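L-glyceraldehyde 3-phosphate reductase (Clostridium beijerinckii, PDB 6HG6) binds NADPH in an aldo-keto reductase TIM barrel and acts as an aldehyde reductase that detoxifies furfural. Local coordinates at residues 224-227 with 228-232; 303-306 with 307-311; 118-121 with 122-126. One frame throughout, in Å; residues are numbered along the deposited sequence. Where two conformers were deposited one is given.

Contact 1 (224-227 with 228-232); sequences PLAQ and GTLTD. With NDP (NADPH dihydro-nicotinamide-adenine-dinucleotide phosphate), chain B.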
ATOM      1  N   PRO A 224       4.572  -0.014  -7.423  1.00 27.20           N
ATOM      2  CA  PRO A 224       4.201   0.398  -8.782  1.00 28.44           C
ATOM      3  C   PRO A 224       5.382   0.834  -9.664  1.00 30.65           C
ATOM      4  O   PRO A 224       5.193   0.915 -10.881  1.00 29.58           O
ATOM      5  CB  PRO A 224       3.330   1.634  -8.535  1.00 27.90           C
ATOM      6  CG  PRO A 224       3.829   2.156  -7.192  1.00 27.62           C
ATOM      7  CD  PRO A 224       4.045   0.896  -6.398  1.00 26.23           C
ATOM      8  N   LEU A 225       6.545   1.166  -9.066  1.00 31.47           N
ATOM      9  CA  LEU A 225       7.718   1.627  -9.848  1.00 34.17           C
ATOM     10  C   LEU A 225       8.700   0.487 -10.078  1.00 35.58           C
ATOM     11  O   LEU A 225       9.751   0.753 -10.682  1.00 38.02           O
ATOM     12  CB  LEU A 225       8.356   2.861  -9.209  1.00 34.64           C
ATOM     13  CG  LEU A 225       7.374   3.999  -8.946  1.00 34.38           C
ATOM     14  CD1 LEU A 225       8.044   5.183  -8.265  1.00 34.82           C
ATOM     15  CD2 LEU A 225       6.667   4.425 -10.219  1.00 35.62           C
ATOM     16  N   ALA A 226       8.319  -0.747  -9.752  1.00 36.31           N
ATOM     17  CA  ALA A 226       9.076  -1.973 -10.098  1.00 39.07           C
ATOM     18  C   ALA A 226      10.577  -1.806  -9.794  1.00 41.72           C
ATOM     19  O   ALA A 226      11.373  -1.861 -10.746  1.00 41.54           O
ATOM     20  CB  ALA A 226       8.835  -2.282 -11.555  1.00 40.12           C
ATOM     21  N   GLN A 227      10.920  -1.591  -8.516  1.00 43.24           N
ATOM     22  CA  GLN A 227      12.310  -1.432  -7.985  1.00 47.51           C
ATOM     23  C   GLN A 227      13.111  -0.382  -8.766  1.00 48.55           C
ATOM     24  O   GLN A 227      14.278  -0.649  -9.087  1.00 52.61           O
ATOM     25  CB  GLN A 227      13.112  -2.734  -8.018  1.00 51.23           C
ATOM     26  CG  GLN A 227      12.608  -3.821  -7.079  1.00 54.30           C
ATOM     27  CD  GLN A 227      11.811  -4.902  -7.770  1.00 58.60           C
ATOM     28  OE1 GLN A 227      11.156  -4.681  -8.797  1.00 64.34           O
ATOM     29  NE2 GLN A 227      11.871  -6.100  -7.208  1.00 59.61           N
ATOM     30  N   GLY A 228      12.522   0.779  -9.047  1.00 47.04           N
ATOM     31  CA  GLY A 228      13.191   1.889  -9.749  1.00 47.19           C
ATOM     32  C   GLY A 228      13.253   1.693 -11.254  1.00 47.07           C
ATOM     33  O   GLY A 228      13.718   2.635 -11.948  1.00 50.28           O
ATOM     34  N   THR A 229      12.831   0.544 -11.792  1.00 45.73           N
ATOM     35  CA  THR A 229      12.872   0.314 -13.269  1.00 45.87           C
ATOM     36  C   THR A 229      11.843   1.205 -13.961  1.00 45.87           C
ATOM     37  O   THR A 229      12.073   1.538 -15.131  1.00 49.71           O
ATOM     38  CB  THR A 229      12.684  -1.147 -13.686  1.00 45.78           C
ATOM     39  OG1 THR A 229      11.415  -1.647 -13.237  1.00 43.38           O
ATOM     40  CG2 THR A 229      13.816  -2.014 -13.171  1.00 46.57           C
ATOM     41  N   LEU A 230      10.773   1.621 -13.281  1.00 43.90           N
ATOM     42  CA  LEU A 230       9.774   2.549 -13.891  1.00 43.79           C
ATOM     43  C   LEU A 230      10.001   3.973 -13.367  1.00 44.59           C
ATOM     44  O   LEU A 230       9.033   4.625 -12.961  1.00 43.05           O
ATOM     45  CB  LEU A 230       8.353   2.031 -13.670  1.00 41.26           C
ATOM     46  CG  LEU A 230       7.986   0.745 -14.417  1.00 40.92           C
ATOM     47  CD1 LEU A 230       6.763   0.072 -13.782  1.00 39.21           C
ATOM     48  CD2 LEU A 230       7.756   1.012 -15.898  1.00 42.64           C
ATOM     49  N   THR A 231      11.257   4.436 -13.419  1.00 47.72           N
ATOM     50  CA  THR A 231      11.697   5.813 -13.046  1.00 50.59           C
ATOM     51  C   THR A 231      12.767   6.277 -14.042  1.00 55.20           C
ATOM     52  O   THR A 231      13.030   5.537 -15.007  1.00 56.02           O
ATOM     53  CB  THR A 231      12.264   5.878 -11.617  1.00 50.52           C
ATOM     54  OG1 THR A 231      13.550   5.256 -11.584  1.00 51.93           O
ATOM     55  CG2 THR A 231      11.362   5.228 -10.584  1.00 48.93           C
ATOM     56  N   ASP A 232      13.373   7.442 -13.787  1.00 60.42           N
ATOM     57  CA  ASP A 232      14.491   8.025 -14.585  1.00 65.30           C
ATOM     58  C   ASP A 232      15.808   7.305 -14.282  1.00 67.80           C
ATOM     59  O   ASP A 232      16.752   7.465 -15.076  1.00 70.26           O
ATOM     60  CB  ASP A 232      14.815   9.471 -14.204  1.00 67.70           C
ATOM     61  CG  ASP A 232      13.664  10.450 -14.282  1.00 69.16           C
ATOM     62  OD1 ASP A 232      12.749  10.334 -13.435  1.00 73.86           O
ATOM     63  OD2 ASP A 232      13.693  11.324 -15.186  1.00 73.52           O
TER
HETATM   64  PA  NDP B 401       7.404   2.435  -5.173  0.70 32.74           P
HETATM   65  O1A NDP B 401       7.370   1.359  -6.206  0.70 23.24           O
HETATM   66  O2A NDP B 401       6.533   3.651  -5.192  0.70 27.82           O
HETATM   67  O5B NDP B 401       8.926   2.885  -4.911  0.70 30.48           O
HETATM   68  C5B NDP B 401       9.201   3.942  -3.953  0.70 32.03           C
HETATM   69  C4B NDP B 401      10.599   4.459  -4.167  0.70 32.06           C
HETATM   70  O4B NDP B 401      10.714   4.888  -5.549  0.70 32.09           O
HETATM   71  C3B NDP B 401      11.024   5.675  -3.332  0.70 33.54           C
HETATM   72  O3B NDP B 401      11.585   5.331  -2.068  0.70 31.87           O
HETATM   73  C2B NDP B 401      12.061   6.312  -4.248  0.70 34.23           C
HETATM   74  O2B NDP B 401      13.264   5.563  -4.103  0.70 38.68           O
HETATM   75  C1B NDP B 401      11.461   6.078  -5.629  0.70 33.78           C
HETATM   76  N9A NDP B 401      10.557   7.115  -6.111  0.70 34.83           N
HETATM   77  C8A NDP B 401       9.326   7.455  -5.605  0.70 35.78           C
HETATM   78  N7A NDP B 401       8.720   8.393  -6.290  0.70 35.30           N
HETATM   79  C5A NDP B 401       9.604   8.692  -7.316  0.70 34.90           C
HETATM   80  C6A NDP B 401       9.541   9.607  -8.386  0.70 36.26           C
HETATM   81  N6A NDP B 401       8.508  10.418  -8.601  0.70 36.27           N
HETATM   82  N1A NDP B 401      10.595   9.647  -9.243  0.70 38.21           N
HETATM   83  C2A NDP B 401      11.630   8.826  -9.019  0.70 38.31           C
HETATM   84  N3A NDP B 401      11.794   7.923  -8.055  0.70 37.78           N
HETATM   85  C4A NDP B 401      10.735   7.902  -7.226  0.70 37.21           C
HETATM   86  O3  NDP B 401       7.017   1.752  -3.759  0.70 32.63           O
HETATM   87  PN  NDP B 401       7.740   0.750  -2.741  0.70 33.41           P
HETATM   88  O1N NDP B 401       8.620   1.574  -1.863  0.70 33.60           O
HETATM   89  O2N NDP B 401       8.298  -0.442  -3.449  0.70 35.28           O
HETATM   90  O5D NDP B 401       6.463   0.260  -1.886  0.70 32.55           O
HETATM   91  C5D NDP B 401       5.524   1.272  -1.437  0.70 29.31           C
HETATM   92  C4D NDP B 401       4.806   0.769  -0.207  0.70 23.55           C
HETATM   93  O4D NDP B 401       4.080  -0.428  -0.538  0.70 27.34           O
HETATM   94  C3D NDP B 401       5.682   0.329   0.964  0.70 25.75           C
HETATM   95  O3D NDP B 401       6.160   1.456   1.683  0.70 26.41           O
HETATM   96  C2D NDP B 401       4.676  -0.533   1.737  0.70 25.29           C
HETATM   97  O2D NDP B 401       3.812   0.281   2.485  0.70 21.22           O
HETATM   98  C1D NDP B 401       3.921  -1.240   0.615  0.70 27.84           C
HETATM   99  N1N NDP B 401       4.461  -2.594   0.336  0.70 28.84           N
HETATM  100  C2N NDP B 401       3.718  -3.704   0.659  0.70 30.28           C
HETATM  101  C3N NDP B 401       4.250  -4.964   0.686  0.70 30.20           C
HETATM  102  C7N NDP B 401       3.366  -6.125   1.059  0.70 30.62           C
HETATM  103  O7N NDP B 401       2.198  -5.937   1.450  0.70 25.81           O
HETATM  104  N7N NDP B 401       3.904  -7.341   0.975  0.70 24.74           N
HETATM  105  C4N NDP B 401       5.705  -5.107   0.332  0.70 32.33           C
HETATM  106  C5N NDP B 401       6.350  -3.885  -0.194  0.70 31.83           C
HETATM  107  C6N NDP B 401       5.707  -2.740  -0.246  0.70 29.55           C
HETATM  108  P2B NDP B 401      14.658   6.360  -4.289  0.70 39.52           P
HETATM  109  O1X NDP B 401      14.556   7.831  -3.936  0.70 39.29           O
HETATM  110  O2X NDP B 401      15.625   5.626  -3.375  0.70 41.67           O
HETATM  111  O3X NDP B 401      14.957   6.135  -5.764  0.70 44.74           O
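A226 and T229 stand at the two ends of a type I' beta turn, and the carbonyl of A226 accepts twice from T229. The backbone N of T229 closes the turn on A226 O at 3.0 Å, approaching from above the carbonyl plane, 53° out of it. T229 OG1 comes to the same A226 O in that plane, on a lone pair, at a short 2.5 Å. Its chi1 of 60° places the hydroxyl between the backbone N and carbonyl carbon of T229, facing back across the turn. One step out, L230 N donates to L225 O at 2.9 Å, so the wider L230-to-L225 bond encloses the turn bond, nested round a left-handed bend in which A226, Q227 and G228 all have positive phi. The tight side is that of the alanine methyl: L230 CD1 rests against A226 CB at 3.8 Å and also reaches the carbonyl of P224. The loose, solvent-facing side belongs to Q227, which is exposed and whose side chain meets the second half of the bend through CB alone.

The bend also serves the cofactor. L225 N donates to O1A of the NADPH pyrophosphate at 3.0 Å with an N-H...O angle of 159°, while L225 CD1 lies 3.7 Å from the adenine atom C8A. T231 CG2 approaches adenine N3A at 3.7 Å, and T231 OG1, which donates to G228 O at 2.7 Å and accepts from K233 N, pins the threonine in place.

Following barrel strand 218-222, the loop is backed by helix 278-286, whose A282 and L283 touch L225. L230 touches A282 and also L267 of helix 258-273, and I264 of that second helix meets T229.

Contact 2 (303-306 with 307-311); sequences SQII and ENVGI. With NDP (NADPH dihydro-nicotinamide-adenine-dinucleotide phosphate), chain B.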
ATOM      1  N   SER A 303      10.142  16.019  -2.341  1.00 34.44           N
ATOM      2  CA  SER A 303       9.922  16.357  -3.769  1.00 35.46           C
ATOM      3  C   SER A 303       9.287  15.159  -4.485  1.00 34.25           C
ATOM      4  O   SER A 303       8.535  15.389  -5.441  1.00 34.45           O
ATOM      5  CB  SER A 303      11.199  16.806  -4.455  1.00 37.65           C
ATOM      6  OG  SER A 303      12.193  15.798  -4.358  1.00 38.03           O
ATOM      7  N   GLN A 304       9.577  13.920  -4.073  1.00 33.93           N
ATOM      8  CA  GLN A 304       9.006  12.730  -4.746  1.00 33.83           C
ATOM      9  C   GLN A 304       7.512  12.656  -4.476  1.00 33.01           C
ATOM     10  O   GLN A 304       6.772  12.295  -5.389  1.00 33.76           O
ATOM     11  CB  GLN A 304       9.701  11.443  -4.345  1.00 33.92           C
ATOM     12  CG  GLN A 304      11.138  11.437  -4.845  1.00 36.11           C
ATOM     13  CD  GLN A 304      11.947  10.334  -4.218  1.00 36.25           C
ATOM     14  OE1 GLN A 304      11.612   9.851  -3.140  1.00 35.81           O
ATOM     15  NE2 GLN A 304      13.059  10.000  -4.862  1.00 37.59           N
ATOM     16  N   ILE A 305       7.076  12.994  -3.264  1.00 31.54           N
ATOM     17  CA  ILE A 305       5.629  13.015  -2.962  1.00 30.49           C
ATOM     18  C   ILE A 305       4.969  14.071  -3.862  1.00 32.10           C
ATOM     19  O   ILE A 305       3.956  13.779  -4.494  1.00 32.64           O
ATOM     20  CB  ILE A 305       5.428  13.283  -1.466  1.00 29.68           C
ATOM     21  CG1 ILE A 305       6.070  12.148  -0.664  1.00 29.20           C
ATOM     22  CG2 ILE A 305       3.948  13.427  -1.143  1.00 29.04           C
ATOM     23  CD1 ILE A 305       5.972  12.287   0.834  1.00 28.61           C
ATOM     24  N   ILE A 306       5.497  15.274  -3.840  1.00 33.52           N
ATOM     25  CA  ILE A 306       4.919  16.431  -4.570  1.00 36.66           C
ATOM     26  C   ILE A 306       4.825  16.100  -6.070  1.00 39.23           C
ATOM     27  O   ILE A 306       3.778  16.360  -6.648  1.00 38.91           O
ATOM     28  CB  ILE A 306       5.744  17.682  -4.225  1.00 38.00           C
ATOM     29  CG1 ILE A 306       5.528  18.028  -2.750  1.00 36.56           C
ATOM     30  CG2 ILE A 306       5.381  18.839  -5.134  1.00 39.87           C
ATOM     31  CD1 ILE A 306       6.513  19.004  -2.160  1.00 38.20           C
ATOM     32  N   GLU A 307       5.844  15.499  -6.689  1.00 41.81           N
ATOM     33  CA  GLU A 307       5.748  15.089  -8.123  1.00 44.14           C
ATOM     34  C   GLU A 307       4.658  14.015  -8.273  1.00 42.51           C
ATOM     35  O   GLU A 307       3.908  14.021  -9.238  1.00 46.98           O
ATOM     36  CB  GLU A 307       7.080  14.519  -8.627  1.00 47.15           C
ATOM     37  CG  GLU A 307       6.957  13.739  -9.945  1.00 47.93           C
ATOM     38  CD  GLU A 307       8.256  13.411 -10.688  1.00 49.57           C
ATOM     39  OE1 GLU A 307       9.043  14.379 -11.001  1.00 50.10           O
ATOM     40  OE2 GLU A 307       8.484  12.171 -10.961  1.00 47.74           O
ATOM     41  N   ASN A 308       4.600  13.065  -7.382  1.00 39.79           N
ATOM     42  CA  ASN A 308       3.749  11.879  -7.612  1.00 38.73           C
ATOM     43  C   ASN A 308       2.268  12.219  -7.457  1.00 37.03           C
ATOM     44  O   ASN A 308       1.484  11.527  -8.086  1.00 36.44           O
ATOM     45  CB  ASN A 308       4.082  10.732  -6.664  1.00 38.65           C
ATOM     46  CG  ASN A 308       5.409  10.068  -6.937  1.00 39.51           C
ATOM     47  OD1 ASN A 308       6.075  10.373  -7.940  1.00 42.40           O
ATOM     48  ND2 ASN A 308       5.791   9.181  -6.013  1.00 38.61           N
ATOM     49  N   VAL A 309       1.892  13.229  -6.668  1.00 36.58           N
ATOM     50  CA  VAL A 309       0.440  13.429  -6.364  1.00 35.85           C
ATOM     51  C   VAL A 309      -0.281  14.022  -7.583  1.00 37.66           C
ATOM     52  O   VAL A 309      -1.501  13.911  -7.603  1.00 38.06           O
ATOM     53  CB  VAL A 309       0.155  14.208  -5.068  1.00 34.65           C
ATOM     54  CG1 VAL A 309       0.504  13.350  -3.851  1.00 33.69           C
ATOM     55  CG2 VAL A 309       0.793  15.582  -5.013  1.00 35.49           C
ATOM     56  N   GLY A 310       0.414  14.581  -8.575  1.00 40.38           N
ATOM     57  CA  GLY A 310      -0.252  15.061  -9.806  1.00 42.53           C
ATOM     58  C   GLY A 310      -0.851  13.906 -10.617  1.00 43.19           C
ATOM     59  O   GLY A 310      -1.780  14.123 -11.362  1.00 47.78           O
ATOM     60  N   ILE A 311      -0.339  12.698 -10.470  1.00 43.80           N
ATOM     61  CA  ILE A 311      -0.651  11.530 -11.352  1.00 44.62           C
ATOM     62  C   ILE A 311      -2.121  11.144 -11.242  1.00 46.38           C
ATOM     63  O   ILE A 311      -2.676  10.691 -12.272  1.00 47.83           O
ATOM     64  CB  ILE A 311       0.273  10.352 -11.032  1.00 43.74           C
ATOM     65  CG1 ILE A 311      -0.059   9.715  -9.678  1.00 42.43           C
ATOM     66  CG2 ILE A 311       1.724  10.784 -11.101  1.00 44.35           C
ATOM     67  CD1 ILE A 311      -1.158   8.671  -9.746  1.00 42.04           C
TER
HETATM   68  PA  NDP B 401       7.404   2.435  -5.173  0.70 32.74           P
HETATM   69  O1A NDP B 401       7.370   1.359  -6.206  0.70 23.24           O
HETATM   70  O2A NDP B 401       6.533   3.651  -5.192  0.70 27.82           O
HETATM   71  O5B NDP B 401       8.926   2.885  -4.911  0.70 30.48           O
HETATM   72  C5B NDP B 401       9.201   3.942  -3.953  0.70 32.03           C
HETATM   73  C4B NDP B 401      10.599   4.459  -4.167  0.70 32.06           C
HETATM   74  O4B NDP B 401      10.714   4.888  -5.549  0.70 32.09           O
HETATM   75  C3B NDP B 401      11.024   5.675  -3.332  0.70 33.54           C
HETATM   76  O3B NDP B 401      11.585   5.331  -2.068  0.70 31.87           O
HETATM   77  C2B NDP B 401      12.061   6.312  -4.248  0.70 34.23           C
HETATM   78  O2B NDP B 401      13.264   5.563  -4.103  0.70 38.68           O
HETATM   79  C1B NDP B 401      11.461   6.078  -5.629  0.70 33.78           C
HETATM   80  N9A NDP B 401      10.557   7.115  -6.111  0.70 34.83           N
HETATM   81  C8A NDP B 401       9.326   7.455  -5.605  0.70 35.78           C
HETATM   82  N7A NDP B 401       8.720   8.393  -6.290  0.70 35.30           N
HETATM   83  C5A NDP B 401       9.604   8.692  -7.316  0.70 34.90           C
HETATM   84  C6A NDP B 401       9.541   9.607  -8.386  0.70 36.26           C
HETATM   85  N6A NDP B 401       8.508  10.418  -8.601  0.70 36.27           N
HETATM   86  N1A NDP B 401      10.595   9.647  -9.243  0.70 38.21           N
HETATM   87  C2A NDP B 401      11.630   8.826  -9.019  0.70 38.31           C
HETATM   88  N3A NDP B 401      11.794   7.923  -8.055  0.70 37.78           N
HETATM   89  C4A NDP B 401      10.735   7.902  -7.226  0.70 37.21           C
HETATM   90  O3  NDP B 401       7.017   1.752  -3.759  0.70 32.63           O
HETATM   91  PN  NDP B 401       7.740   0.750  -2.741  0.70 33.41           P
HETATM   92  O1N NDP B 401       8.620   1.574  -1.863  0.70 33.60           O
HETATM   93  O2N NDP B 401       8.298  -0.442  -3.449  0.70 35.28           O
HETATM   94  O5D NDP B 401       6.463   0.260  -1.886  0.70 32.55           O
HETATM   95  C5D NDP B 401       5.524   1.272  -1.437  0.70 29.31           C
HETATM   96  C4D NDP B 401       4.806   0.769  -0.207  0.70 23.55           C
HETATM   97  O4D NDP B 401       4.080  -0.428  -0.538  0.70 27.34           O
HETATM   98  C3D NDP B 401       5.682   0.329   0.964  0.70 25.75           C
HETATM   99  O3D NDP B 401       6.160   1.456   1.683  0.70 26.41           O
HETATM  100  C2D NDP B 401       4.676  -0.533   1.737  0.70 25.29           C
HETATM  101  O2D NDP B 401       3.812   0.281   2.485  0.70 21.22           O
HETATM  102  C1D NDP B 401       3.921  -1.240   0.615  0.70 27.84           C
HETATM  103  N1N NDP B 401       4.461  -2.594   0.336  0.70 28.84           N
HETATM  104  C2N NDP B 401       3.718  -3.704   0.659  0.70 30.28           C
HETATM  105  C3N NDP B 401       4.250  -4.964   0.686  0.70 30.20           C
HETATM  106  C7N NDP B 401       3.366  -6.125   1.059  0.70 30.62           C
HETATM  107  O7N NDP B 401       2.198  -5.937   1.450  0.70 25.81           O
HETATM  108  N7N NDP B 401       3.904  -7.341   0.975  0.70 24.74           N
HETATM  109  C4N NDP B 401       5.705  -5.107   0.332  0.70 32.33           C
HETATM  110  C5N NDP B 401       6.350  -3.885  -0.194  0.70 31.83           C
HETATM  111  C6N NDP B 401       5.707  -2.740  -0.246  0.70 29.55           C
HETATM  112  P2B NDP B 401      14.658   6.360  -4.289  0.70 39.52           P
HETATM  113  O1X NDP B 401      14.556   7.831  -3.936  0.70 39.29           O
HETATM  114  O2X NDP B 401      15.625   5.626  -3.375  0.70 41.67           O
HETATM  115  O3X NDP B 401      14.957   6.135  -5.764  0.70 44.74           O
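A chi1 of -70° sets N308 CG anti to the carbonyl carbon and beside its own backbone N, so that the amide carbon lies 3.0 Å from Q304 O, one turn back in the helix. E307 takes the other course: at chi1 164° its CG is anti to the backbone N, and the extended chain carries the carboxylate away from the helix to the adenine of NADPH. Both side chains converge on the exocyclic amine N6A. It donates to N308 OD1 at a short 2.5 Å and to E307 OE2 at 2.9 Å, the latter almost straight at 176°. N308 ND2 adds a bond to N7A at 3.0 Å, which makes the amide a two-bond partner of the base and fixes which way round it is turned. E307 OE2 has a second partner in T277 OG1, so the carboxylate is held from the protein side as well.

These groups sit on helix 302-308, which follows the last strand of the TIM barrel, 294-297, and its i to i+4 bonds set their spacing: N308 N donates to Q304 O at 3.0 Å, and E307 N likewise to S303 O. Q304 extends over the purine, with CB 3.7 Å from N7A, and its NE2 reaches O1X of the 2'-phosphate at 2.8 Å. Because Q304 OE1 accepts from S300 N, the amide is oriented with its nitrogen toward that phosphate, the group that distinguishes NADPH from NADH. The bond from V309 N to I305 O is weak, and the side chains of these two residues approach only to 4.4 Å, I305 CG2 to V309 CG1. On the side turned away from the nucleotide, I305 packs on F30 of strand 28-31 and on L48 and T51 of helix 42-54.

Contact 3 (118-121 with 122-126); sequences ASLD and QSLKR. With EDO (1,2-ethanediol), chain J.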
ATOM      1  N   ALA A 118      -0.524 -11.625  19.008  1.00 15.15           N
ATOM      2  CA  ALA A 118       0.648 -11.109  19.757  1.00 15.70           C
ATOM      3  C   ALA A 118       1.286  -9.961  18.977  1.00 15.36           C
ATOM      4  O   ALA A 118       1.644  -8.943  19.571  1.00 14.90           O
ATOM      5  CB  ALA A 118       1.642 -12.213  20.051  1.00 16.35           C
ATOM      6  N   SER A 119       1.405 -10.094  17.669  1.00 15.42           N
ATOM      7  CA  SER A 119       2.008  -9.046  16.821  1.00 15.15           C
ATOM      8  C   SER A 119       1.168  -7.779  16.853  1.00 14.90           C
ATOM      9  O   SER A 119       1.711  -6.695  17.005  1.00 14.67           O
ATOM     10  CB  SER A 119       2.148  -9.498  15.405  1.00 15.61           C
ATOM     11  OG  SER A 119       2.829  -8.462  14.712  1.00 15.92           O
ATOM     12  N   LEU A 120      -0.148  -7.888  16.738  1.00 15.30           N
ATOM     13  CA  LEU A 120      -0.999  -6.684  16.769  1.00 15.70           C
ATOM     14  C   LEU A 120      -0.794  -5.928  18.073  1.00 14.97           C
ATOM     15  O   LEU A 120      -0.724  -4.749  18.036  1.00 14.68           O
ATOM     16  CB  LEU A 120      -2.460  -7.055  16.587  1.00 16.74           C
ATOM     17  CG  LEU A 120      -3.431  -5.887  16.647  1.00 17.82           C
ATOM     18  CD1 LEU A 120      -3.173  -4.825  15.612  1.00 18.55           C
ATOM     19  CD2 LEU A 120      -4.844  -6.431  16.547  1.00 20.47           C
ATOM     20  N   ASP A 121      -0.733  -6.602  19.204  1.00 15.14           N
ATOM     21  CA  ASP A 121      -0.502  -5.914  20.478  1.00 15.92           C
ATOM     22  C   ASP A 121       0.839  -5.173  20.442  1.00 15.83           C
ATOM     23  O   ASP A 121       0.930  -4.023  20.956  1.00 15.54           O
ATOM     24  CB  ASP A 121      -0.561  -6.920  21.620  1.00 17.30           C
ATOM     25  CG  ASP A 121      -1.945  -7.387  22.007  1.00 20.43           C
ATOM     26  OD1 ASP A 121      -2.914  -6.786  21.481  1.00 20.17           O
ATOM     27  OD2 ASP A 121      -2.042  -8.385  22.835  1.00 22.16           O
ATOM     28  N   GLN A 122       1.869  -5.819  19.922  1.00 16.09           N
ATOM     29  CA  GLN A 122       3.199  -5.158  19.820  1.00 16.76           C
ATOM     30  C   GLN A 122       3.083  -3.918  18.929  1.00 16.51           C
ATOM     31  O   GLN A 122       3.652  -2.876  19.328  1.00 16.29           O
ATOM     32  CB  GLN A 122       4.271  -6.045  19.219  1.00 17.41           C
ATOM     33  CG  GLN A 122       4.719  -7.225  20.066  1.00 18.37           C
ATOM     34  CD  GLN A 122       5.851  -7.979  19.390  1.00 19.70           C
ATOM     35  OE1 GLN A 122       6.415  -7.580  18.331  1.00 18.76           O
ATOM     36  NE2 GLN A 122       6.280  -9.065  20.037  1.00 19.45           N
ATOM     37  N   SER A 123       2.393  -4.037  17.770  1.00 15.89           N
ATOM     38  CA  SER A 123       2.235  -2.904  16.811  1.00 15.57           C
ATOM     39  C   SER A 123       1.532  -1.728  17.470  1.00 15.71           C
ATOM     40  O   SER A 123       1.975  -0.586  17.320  1.00 16.08           O
ATOM     41  CB  SER A 123       1.488  -3.318  15.599  1.00 15.32           C
ATOM     42  OG  SER A 123       2.297  -4.186  14.825  1.00 16.44           O
ATOM     43  N   LEU A 124       0.470  -1.996  18.214  1.00 15.19           N
ATOM     44  CA  LEU A 124      -0.281  -0.912  18.865  1.00 15.64           C
ATOM     45  C   LEU A 124       0.596  -0.230  19.908  1.00 16.00           C
ATOM     46  O   LEU A 124       0.513   1.023  20.039  1.00 16.32           O
ATOM     47  CB  LEU A 124      -1.561  -1.469  19.471  1.00 15.49           C
ATOM     48  CG  LEU A 124      -2.569  -2.008  18.457  1.00 16.07           C
ATOM     49  CD1 LEU A 124      -3.753  -2.648  19.210  1.00 16.71           C
ATOM     50  CD2 LEU A 124      -3.059  -0.884  17.536  1.00 16.41           C
ATOM     51  N   LYS A 125       1.434  -1.002  20.592  0.50 16.05           N
ATOM     52  CA  LYS A 125       2.313  -0.446  21.649  0.50 17.12           C
ATOM     53  C   LYS A 125       3.383   0.425  20.987  0.50 16.78           C
ATOM     54  O   LYS A 125       3.597   1.536  21.439  0.50 17.06           O
ATOM     55  CB  LYS A 125       2.895  -1.567  22.501  0.50 18.34           C
ATOM     56  CG  LYS A 125       3.790  -1.088  23.633  0.50 19.77           C
ATOM     57  CD  LYS A 125       4.301  -2.223  24.483  0.50 21.03           C
ATOM     58  CE  LYS A 125       5.491  -1.822  25.339  0.50 23.37           C
ATOM     59  NZ  LYS A 125       5.051  -0.969  26.459  0.50 25.09           N
ATOM     60  N   ARG A 126       3.990  -0.052  19.908  1.00 16.46           N
ATOM     61  CA  ARG A 126       5.050   0.708  19.192  1.00 17.16           C
ATOM     62  C   ARG A 126       4.475   1.997  18.585  1.00 16.89           C
ATOM     63  O   ARG A 126       5.104   3.039  18.675  1.00 17.31           O
ATOM     64  CB  ARG A 126       5.661  -0.159  18.096  1.00 17.30           C
ATOM     65  CG  ARG A 126       6.694  -1.136  18.634  1.00 18.09           C
ATOM     66  CD  ARG A 126       7.518  -1.813  17.542  1.00 18.50           C
ATOM     67  NE  ARG A 126       6.649  -2.582  16.707  1.00 18.03           N
ATOM     68  CZ  ARG A 126       6.434  -3.901  16.814  1.00 18.21           C
ATOM     69  NH1 ARG A 126       7.074  -4.617  17.719  1.00 18.85           N
ATOM     70  NH2 ARG A 126       5.540  -4.472  16.031  1.00 18.17           N
TER
HETATM   71  C1  EDO J 409      -4.186 -10.180  22.676  1.00 41.59           C
HETATM   72  O1  EDO J 409      -4.399  -9.157  23.641  1.00 39.80           O
HETATM   73  C2  EDO J 409      -5.345 -11.061  22.491  1.00 46.58           C
HETATM   74  O2  EDO J 409      -5.430 -12.088  23.472  1.00 52.65           O
HETATM   75  O   HOH W   1       1.368  -6.478  13.682  1.00 15.84           O
HETATM   76  O   HOH W   2       5.151  -7.312  15.889  1.00 16.12           O
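Helix 113-127, the crossover helix of a beta-alpha-beta unit, sets L120 and L124 one turn apart on a buried side, with L120 CD1 4.0 Å from L124 CG and the two side chains crossing at a slant. The backbone beneath is regular: L124 N donates to L120 O at 3.0 Å, and S123 N to S119 O at 2.8 Å.

A water-linked polar row runs beside this pair. S119 OG, anti to its own backbone N at chi1 -175°, is turned to the side where the waters lie, whereas S123 OG lies beside its backbone N at -70°. The hydroxyls do not meet directly; one water bridges them, 2.7 Å from S119 OG, and donates to S123 OG. N64 also bonds S119, and E74 bonds S123, so both serines are gripped from the rest of the protein.

The helix connects the parallel strands 93-98 and 132-137 of the TIM barrel and lies against both: S119 touches A98 and S123 touches T96, while L120 meets F135 and L124 meets V132.

Farther round, R126 NH1 donates to Q122 OE1 at 3.1 Å, nearly straight at 168° and within the guanidinium plane. A second water ties S119 OG to the same Q122 OE1, to which it donates at 2.8 Å, and accepts from R126 NH2 at 2.9 Å. The guanidinium also has Q122 O over the centre of one face, and its NH2 forms a salt bridge with E74. D121 OD1 pairs with K161 in another salt bridge.

Contacts 1 and 2 act on the same NADPH without touching: their centres are 14 Å apart and their nearest atoms about 5 Å. The adenine lies between them. L225 and T231 of contact 1 approach one face and Q304 of contact 2 covers the other, while E307 and N308 meet the base near its plane; the side chains of L225 and N308 come within about 5 Å. Contact 3 lies across the chain's centre, its own centre 32 Å from both others. Its S123 side chain lies about 13 Å from NADPH and about 11 Å from that of cofactor-binding D61; as part of a beta-alpha-beta crossover helix, contact 3 belongs to the barrel's outer helical layer.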